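Local coordinates for protein arginyl-trna synthetase (Thermus thermophilus, PDB 1IQ0) that probably attaches L-arginine to its cognate tRNA at the expense of ATP, as a monomeric class I aminoacyl-tRNA synthetase, at residues V473-A487 against R563-L577. Sequence-based numbering, arbitrary orientation.
Sequences VQYAHARAHSILRKA and RELRLSLVQSLQRTL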
loop_
_atom_site.group_PDB
_atom_site.type_symbol
_atom_site.label_atom_id
_atom_site.label_comp_id
_atom_site.label_asym_id
_atom_site.label_seq_id
_atom_site.Cartn_x
_atom_site.Cartn_y
_atom_site.Cartn_z
ATOM N N VAL A 473 1.175 -16.700 -8.175
ATOM C CA VAL A 473 -0.240 -16.436 -7.935
ATOM C C VAL A 473 -0.974 -16.226 -9.261
ATOM O O VAL A 473 -2.109 -16.686 -9.433
ATOM C CB VAL A 473 -0.443 -15.190 -7.039
ATOM C CG1 VAL A 473 -1.929 -14.989 -6.748
ATOM C CG2 VAL A 473 0.349 -15.348 -5.739
ATOM N N GLN A 474 -0.331 -15.537 -10.203
ATOM C CA GLN A 474 -0.959 -15.303 -11.501
ATOM C C GLN A 474 -1.228 -16.637 -12.206
ATOM O O GLN A 474 -2.285 -16.828 -12.807
ATOM C CB GLN A 474 -0.071 -14.423 -12.387
ATOM C CG GLN A 474 0.077 -12.964 -11.934
ATOM C CD GLN A 474 0.981 -12.165 -12.867
ATOM O OE1 GLN A 474 2.100 -12.582 -13.169
ATOM N NE2 GLN A 474 0.499 -11.016 -13.327
ATOM N N TYR A 475 -0.274 -17.559 -12.119
ATOM C CA TYR A 475 -0.416 -18.863 -12.762
ATOM C C TYR A 475 -1.583 -19.661 -12.171
ATOM O O TYR A 475 -2.312 -20.339 -12.893
ATOM C CB TYR A 475 0.880 -19.669 -12.626
ATOM C CG TYR A 475 0.871 -20.930 -13.456
ATOM C CD1 TYR A 475 0.919 -20.868 -14.850
ATOM C CD2 TYR A 475 0.766 -22.184 -12.854
ATOM C CE1 TYR A 475 0.863 -22.023 -15.625
ATOM C CE2 TYR A 475 0.706 -23.347 -13.620
ATOM C CZ TYR A 475 0.754 -23.260 -15.004
ATOM O OH TYR A 475 0.687 -24.404 -15.767
ATOM N N ALA A 476 -1.755 -19.581 -10.857
ATOM C CA ALA A 476 -2.851 -20.277 -10.196
ATOM C C ALA A 476 -4.171 -19.711 -10.721
ATOM O O ALA A 476 -5.139 -20.447 -10.917
ATOM C CB ALA A 476 -2.754 -20.096 -8.676
ATOM N N HIS A 477 -4.206 -18.398 -10.953
ATOM C CA HIS A 477 -5.409 -17.768 -11.480
ATOM C C HIS A 477 -5.687 -18.234 -12.905
ATOM O O HIS A 477 -6.829 -18.545 -13.249
ATOM C CB HIS A 477 -5.285 -16.239 -11.483
ATOM C CG HIS A 477 -6.400 -15.554 -12.212
ATOM N ND1 HIS A 477 -6.385 -15.352 -13.575
ATOM C CD2 HIS A 477 -7.596 -15.085 -11.777
ATOM C CE1 HIS A 477 -7.520 -14.790 -13.950
ATOM N NE2 HIS A 477 -8.273 -14.617 -12.877
ATOM N N ALA A 478 -4.645 -18.268 -13.732
ATOM C CA ALA A 478 -4.795 -18.688 -15.123
ATOM C C ALA A 478 -5.208 -20.161 -15.221
ATOM O O ALA A 478 -5.998 -20.532 -16.079
ATOM C CB ALA A 478 -3.484 -18.446 -15.898
ATOM N N ARG A 479 -4.675 -20.994 -14.335
ATOM C CA ARG A 479 -5.014 -22.413 -14.328
ATOM C C ARG A 479 -6.502 -22.585 -14.000
ATOM O O ARG A 479 -7.213 -23.317 -14.678
ATOM C CB ARG A 479 -4.172 -23.152 -13.284
ATOM C CG ARG A 479 -4.322 -24.672 -13.307
ATOM C CD ARG A 479 -3.149 -25.338 -14.020
ATOM N NE ARG A 479 -2.344 -26.167 -13.120
ATOM C CZ ARG A 479 -1.758 -25.726 -12.011
ATOM N NH1 ARG A 479 -1.879 -24.453 -11.650
ATOM N NH2 ARG A 479 -1.045 -26.557 -11.259
ATOM N N ALA A 480 -6.965 -21.907 -12.954
ATOM C CA ALA A 480 -8.366 -21.995 -12.550
ATOM C C ALA A 480 -9.267 -21.482 -13.669
ATOM O O ALA A 480 -10.285 -22.093 -13.993
ATOM C CB ALA A 480 -8.600 -21.180 -11.277
ATOM N N HIS A 481 -8.880 -20.360 -14.262
ATOM C CA HIS A 481 -9.656 -19.761 -15.340
ATOM C C HIS A 481 -9.733 -20.655 -16.584
ATOM O O HIS A 481 -10.770 -20.698 -17.250
ATOM C CB HIS A 481 -9.064 -18.396 -15.719
ATOM C CG HIS A 481 -9.931 -17.596 -16.641
ATOM N ND1 HIS A 481 -9.971 -17.809 -18.004
ATOM C CD2 HIS A 481 -10.810 -16.594 -16.392
ATOM C CE1 HIS A 481 -10.834 -16.972 -18.554
ATOM N NE2 HIS A 481 -11.357 -16.226 -17.598
ATOM N N SER A 482 -8.649 -21.366 -16.896
ATOM C CA SER A 482 -8.649 -22.235 -18.074
ATOM C C SER A 482 -9.701 -23.342 -17.935
ATOM O O SER A 482 -10.314 -23.749 -18.918
ATOM C CB SER A 482 -7.263 -22.857 -18.294
ATOM O OG SER A 482 -6.991 -23.846 -17.317
ATOM N N ILE A 483 -9.907 -23.820 -16.712
ATOM C CA ILE A 483 -10.899 -24.861 -16.440
ATOM C C ILE A 483 -12.311 -24.334 -16.743
ATOM O O ILE A 483 -13.119 -25.014 -17.378
ATOM C CB ILE A 483 -10.838 -25.315 -14.956
ATOM C CG1 ILE A 483 -9.465 -25.919 -14.653
ATOM C CG2 ILE A 483 -11.957 -26.323 -14.663
ATOM C CD1 ILE A 483 -9.234 -26.241 -13.167
ATOM N N LEU A 484 -12.596 -23.120 -16.286
ATOM C CA LEU A 484 -13.896 -22.492 -16.513
ATOM C C LEU A 484 -14.115 -22.262 -18.009
ATOM O O LEU A 484 -15.233 -22.338 -18.515
ATOM C CB LEU A 484 -13.962 -21.147 -15.786
ATOM C CG LEU A 484 -13.669 -21.109 -14.280
ATOM C CD1 LEU A 484 -13.758 -19.667 -13.794
ATOM C CD2 LEU A 484 -14.658 -21.982 -13.527
ATOM N N ARG A 485 -13.031 -21.975 -18.710
ATOM C CA ARG A 485 -13.086 -21.723 -20.142
ATOM C C ARG A 485 -13.560 -22.991 -20.862
ATOM O O ARG A 485 -14.442 -22.943 -21.726
ATOM C CB ARG A 485 -11.690 -21.325 -20.615
ATOM C CG ARG A 485 -11.597 -20.633 -21.957
ATOM C CD ARG A 485 -10.131 -20.278 -22.226
ATOM N NE ARG A 485 -9.548 -19.529 -21.110
ATOM C CZ ARG A 485 -8.339 -19.751 -20.595
ATOM N NH1 ARG A 485 -7.559 -20.705 -21.090
ATOM N NH2 ARG A 485 -7.905 -19.020 -19.575
ATOM N N LYS A 486 -12.977 -24.123 -20.482
ATOM C CA LYS A 486 -13.308 -25.415 -21.078
ATOM C C LYS A 486 -14.677 -25.954 -20.676
ATOM O O LYS A 486 -15.305 -26.694 -21.437
ATOM C CB LYS A 486 -12.227 -26.439 -20.708
ATOM C CG LYS A 486 -10.883 -26.148 -21.356
ATOM C CD LYS A 486 -9.729 -26.833 -20.645
ATOM C CE LYS A 486 -8.406 -26.411 -21.276
ATOM N NZ LYS A 486 -7.210 -26.908 -20.545
ATOM N N ALA A 487 -15.143 -25.577 -19.490
ATOM C CA ALA A 487 -16.424 -26.054 -18.979
ATOM C C ALA A 487 -17.648 -25.409 -19.603
ATOM O O ALA A 487 -18.672 -26.068 -19.787
ATOM C CB ALA A 487 -16.478 -25.873 -17.459
ATOM N N ARG A 563 -19.638 -31.887 -10.324
ATOM C CA ARG A 563 -18.990 -31.083 -11.357
ATOM C C ARG A 563 -19.367 -29.619 -11.164
ATOM O O ARG A 563 -18.503 -28.745 -11.165
ATOM C CB ARG A 563 -19.398 -31.569 -12.759
ATOM C CG ARG A 563 -19.084 -30.579 -13.885
ATOM C CD ARG A 563 -19.117 -31.219 -15.283
ATOM N NE ARG A 563 -18.994 -30.210 -16.342
ATOM C CZ ARG A 563 -18.415 -30.411 -17.526
ATOM N NH1 ARG A 563 -17.882 -31.594 -17.837
ATOM N NH2 ARG A 563 -18.371 -29.425 -18.413
ATOM N N GLU A 564 -20.658 -29.359 -10.983
ATOM C CA GLU A 564 -21.146 -28.002 -10.776
ATOM C C GLU A 564 -20.539 -27.415 -9.495
ATOM O O GLU A 564 -20.103 -26.267 -9.477
ATOM C CB GLU A 564 -22.677 -27.997 -10.677
ATOM C CG GLU A 564 -23.436 -28.287 -11.974
ATOM C CD GLU A 564 -23.136 -29.661 -12.572
ATOM O OE1 GLU A 564 -22.862 -30.614 -11.813
ATOM O OE2 GLU A 564 -23.192 -29.789 -13.810
ATOM N N LEU A 565 -20.509 -28.202 -8.425
ATOM C CA LEU A 565 -19.936 -27.734 -7.167
ATOM C C LEU A 565 -18.480 -27.312 -7.353
ATOM O O LEU A 565 -18.077 -26.235 -6.902
ATOM C CB LEU A 565 -20.005 -28.830 -6.100
ATOM C CG LEU A 565 -19.159 -28.599 -4.843
ATOM C CD1 LEU A 565 -19.610 -27.332 -4.119
ATOM C CD2 LEU A 565 -19.278 -29.798 -3.930
ATOM N N ARG A 566 -17.690 -28.159 -8.014
ATOM C CA ARG A 566 -16.283 -27.848 -8.229
ATOM C C ARG A 566 -16.076 -26.659 -9.152
ATOM O O ARG A 566 -15.138 -25.882 -8.961
ATOM C CB ARG A 566 -15.528 -29.080 -8.738
ATOM C CG ARG A 566 -15.287 -30.073 -7.605
ATOM C CD ARG A 566 -14.549 -31.328 -8.014
ATOM N NE ARG A 566 -14.339 -32.162 -6.831
ATOM C CZ ARG A 566 -14.183 -33.480 -6.853
ATOM N NH1 ARG A 566 -14.206 -34.143 -8.008
ATOM N NH2 ARG A 566 -14.017 -34.132 -5.714
ATOM N N LEU A 567 -16.953 -26.497 -10.139
ATOM C CA LEU A 567 -16.839 -25.367 -11.051
ATOM C C LEU A 567 -17.099 -24.054 -10.299
ATOM O O LEU A 567 -16.399 -23.065 -10.516
ATOM C CB LEU A 567 -17.813 -25.517 -12.225
ATOM C CG LEU A 567 -17.394 -26.502 -13.326
ATOM C CD1 LEU A 567 -18.540 -26.719 -14.298
ATOM C CD2 LEU A 567 -16.171 -25.962 -14.058
ATOM N N SER A 568 -18.097 -24.044 -9.414
ATOM C CA SER A 568 -18.407 -22.838 -8.642
ATOM C C SER A 568 -17.280 -22.526 -7.660
ATOM O O SER A 568 -16.962 -21.363 -7.413
ATOM C CB SER A 568 -19.725 -23.001 -7.881
ATOM O OG SER A 568 -20.824 -23.046 -8.773
ATOM N N LEU A 569 -16.671 -23.568 -7.106
ATOM C CA LEU A 569 -15.568 -23.378 -6.174
ATOM C C LEU A 569 -14.357 -22.849 -6.941
ATOM O O LEU A 569 -13.633 -21.976 -6.457
ATOM C CB LEU A 569 -15.219 -24.699 -5.497
ATOM C CG LEU A 569 -14.168 -24.667 -4.390
ATOM C CD1 LEU A 569 -14.599 -23.689 -3.297
ATOM C CD2 LEU A 569 -13.998 -26.074 -3.819
ATOM N N VAL A 570 -14.141 -23.388 -8.140
ATOM C CA VAL A 570 -13.033 -22.961 -8.983
ATOM C C VAL A 570 -13.250 -21.501 -9.385
ATOM O O VAL A 570 -12.313 -20.708 -9.416
ATOM C CB VAL A 570 -12.931 -23.846 -10.256
ATOM C CG1 VAL A 570 -12.012 -23.192 -11.284
ATOM C CG2 VAL A 570 -12.387 -25.235 -9.878
ATOM N N GLN A 571 -14.500 -21.152 -9.672
ATOM C CA GLN A 571 -14.844 -19.797 -10.061
ATOM C C GLN A 571 -14.603 -18.838 -8.899
ATOM O O GLN A 571 -14.043 -17.754 -9.080
ATOM C CB GLN A 571 -16.310 -19.717 -10.498
ATOM C CG GLN A 571 -16.735 -18.307 -10.891
ATOM C CD GLN A 571 -18.156 -18.246 -11.403
ATOM O OE1 GLN A 571 -19.098 -18.598 -10.693
ATOM N NE2 GLN A 571 -18.320 -17.800 -12.642
ATOM N N SER A 572 -15.032 -19.234 -7.707
ATOM C CA SER A 572 -14.831 -18.392 -6.533
ATOM C C SER A 572 -13.330 -18.169 -6.298
ATOM O O SER A 572 -12.903 -17.070 -5.933
ATOM C CB SER A 572 -15.469 -19.037 -5.300
ATOM O OG SER A 572 -15.107 -18.349 -4.116
ATOM N N LEU A 573 -12.531 -19.211 -6.505
ATOM C CA LEU A 573 -11.088 -19.087 -6.326
ATOM C C LEU A 573 -10.451 -18.162 -7.365
ATOM O O LEU A 573 -9.591 -17.353 -7.024
ATOM C CB LEU A 573 -10.390 -20.450 -6.406
ATOM C CG LEU A 573 -8.884 -20.148 -6.412
ATOM C CD1 LEU A 573 -8.283 -20.459 -5.064
ATOM C CD2 LEU A 573 -8.206 -20.884 -7.535
ATOM N N GLN A 574 -10.852 -18.296 -8.629
ATOM C CA GLN A 574 -10.290 -17.455 -9.681
ATOM C C GLN A 574 -10.676 -15.994 -9.451
ATOM O O GLN A 574 -9.864 -15.096 -9.643
ATOM C CB GLN A 574 -10.770 -17.912 -11.062
ATOM C CG GLN A 574 -12.172 -17.480 -11.413
ATOM C CD GLN A 574 -12.207 -16.330 -12.397
ATOM O OE1 GLN A 574 -11.272 -15.534 -12.485
ATOM N NE2 GLN A 574 -13.306 -16.225 -13.132
ATOM N N ARG A 575 -11.922 -15.762 -9.052
ATOM C CA ARG A 575 -12.383 -14.409 -8.783
ATOM C C ARG A 575 -11.637 -13.814 -7.583
ATOM O O ARG A 575 -11.271 -12.645 -7.594
ATOM C CB ARG A 575 -13.886 -14.401 -8.506
ATOM C CG ARG A 575 -14.753 -14.549 -9.745
ATOM C CD ARG A 575 -16.216 -14.631 -9.345
ATOM N NE ARG A 575 -17.111 -14.654 -10.499
ATOM C CZ ARG A 575 -18.434 -14.743 -10.407
ATOM N NH1 ARG A 575 -19.013 -14.822 -9.214
ATOM N NH2 ARG A 575 -19.179 -14.745 -11.504
ATOM N N THR A 576 -11.404 -14.626 -6.558
ATOM C CA THR A 576 -10.702 -14.151 -5.369
ATOM C C THR A 576 -9.244 -13.808 -5.680
ATOM O O THR A 576 -8.715 -12.810 -5.185
ATOM C CB THR A 576 -10.762 -15.199 -4.238
ATOM O OG1 THR A 576 -12.131 -15.407 -3.870
ATOM C CG2 THR A 576 -9.982 -14.727 -3.017
ATOM N N LEU A 577 -8.592 -14.631 -6.496
ATOM C CA LEU A 577 -7.211 -14.348 -6.855
ATOM C C LEU A 577 -7.135 -13.117 -7.765
ATOM O O LEU A 577 -6.225 -12.298 -7.625
ATOM C CB LEU A 577 -6.577 -15.550 -7.547
ATOM C CG LEU A 577 -6.330 -16.767 -6.657
ATOM C CD1 LEU A 577 -5.628 -17.837 -7.472
ATOM C CD2 LEU A 577 -5.473 -16.364 -5.438
#
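The imidazole of His477 turns its edge to helix 563-577: its CD2 lies 3.1 Å from the backbone Gln574 O, in the ring plane. The neighbouring NE2 gives a weak, strongly bent hydrogen bond to Gln574 OE1 (3.2 Å, 123° at the hydrogen), the amide plane steeply inclined to the ring. The same amide is perpendicular to the ring of His481, whose edge approaches OE1 and whose ND1 accepts a hydrogen bond from Arg485 NH2. The Arg563 guanidinium has Ala487 O at its edge, in its plane, 3.6 Å from NH2. Gln574 reaches both rings because CG is wedged between its backbone N and carbonyl carbon (chi1 78°) and the chain bends again at chi2. Long, flexible and polar only at its end, glutamine suits this place: its methylenes fill the hole among His477, Ala480, His481 and Leu484 while the amide meets the imidazoles. Leu484 returns the knob, entering between Leu567, Val570, Gln571 and Gln574; CD1 touches Gln574 CG at 3.6 Å, and CD2 lies 3.7 Å from Val570 CG1. Small Ala480 lets the backbones close in beside Gln574, its CB 3.8 Å from Leu573 CD2. The Ala487 methyl is met by the end of Leu567. At the other end Leu577 covers Ala476 and Val473. Trp539 of helix 525-544 also packs on Ala476, Ile483 and Leu573. The axes approach to 8.8 Å, an antiparallel pair crossing at a marked slant (143°), with knobs-into-holes packing in the mostly helical DALR domain, which in arginyl-tRNA synthetases typically meets the tRNA anticodon.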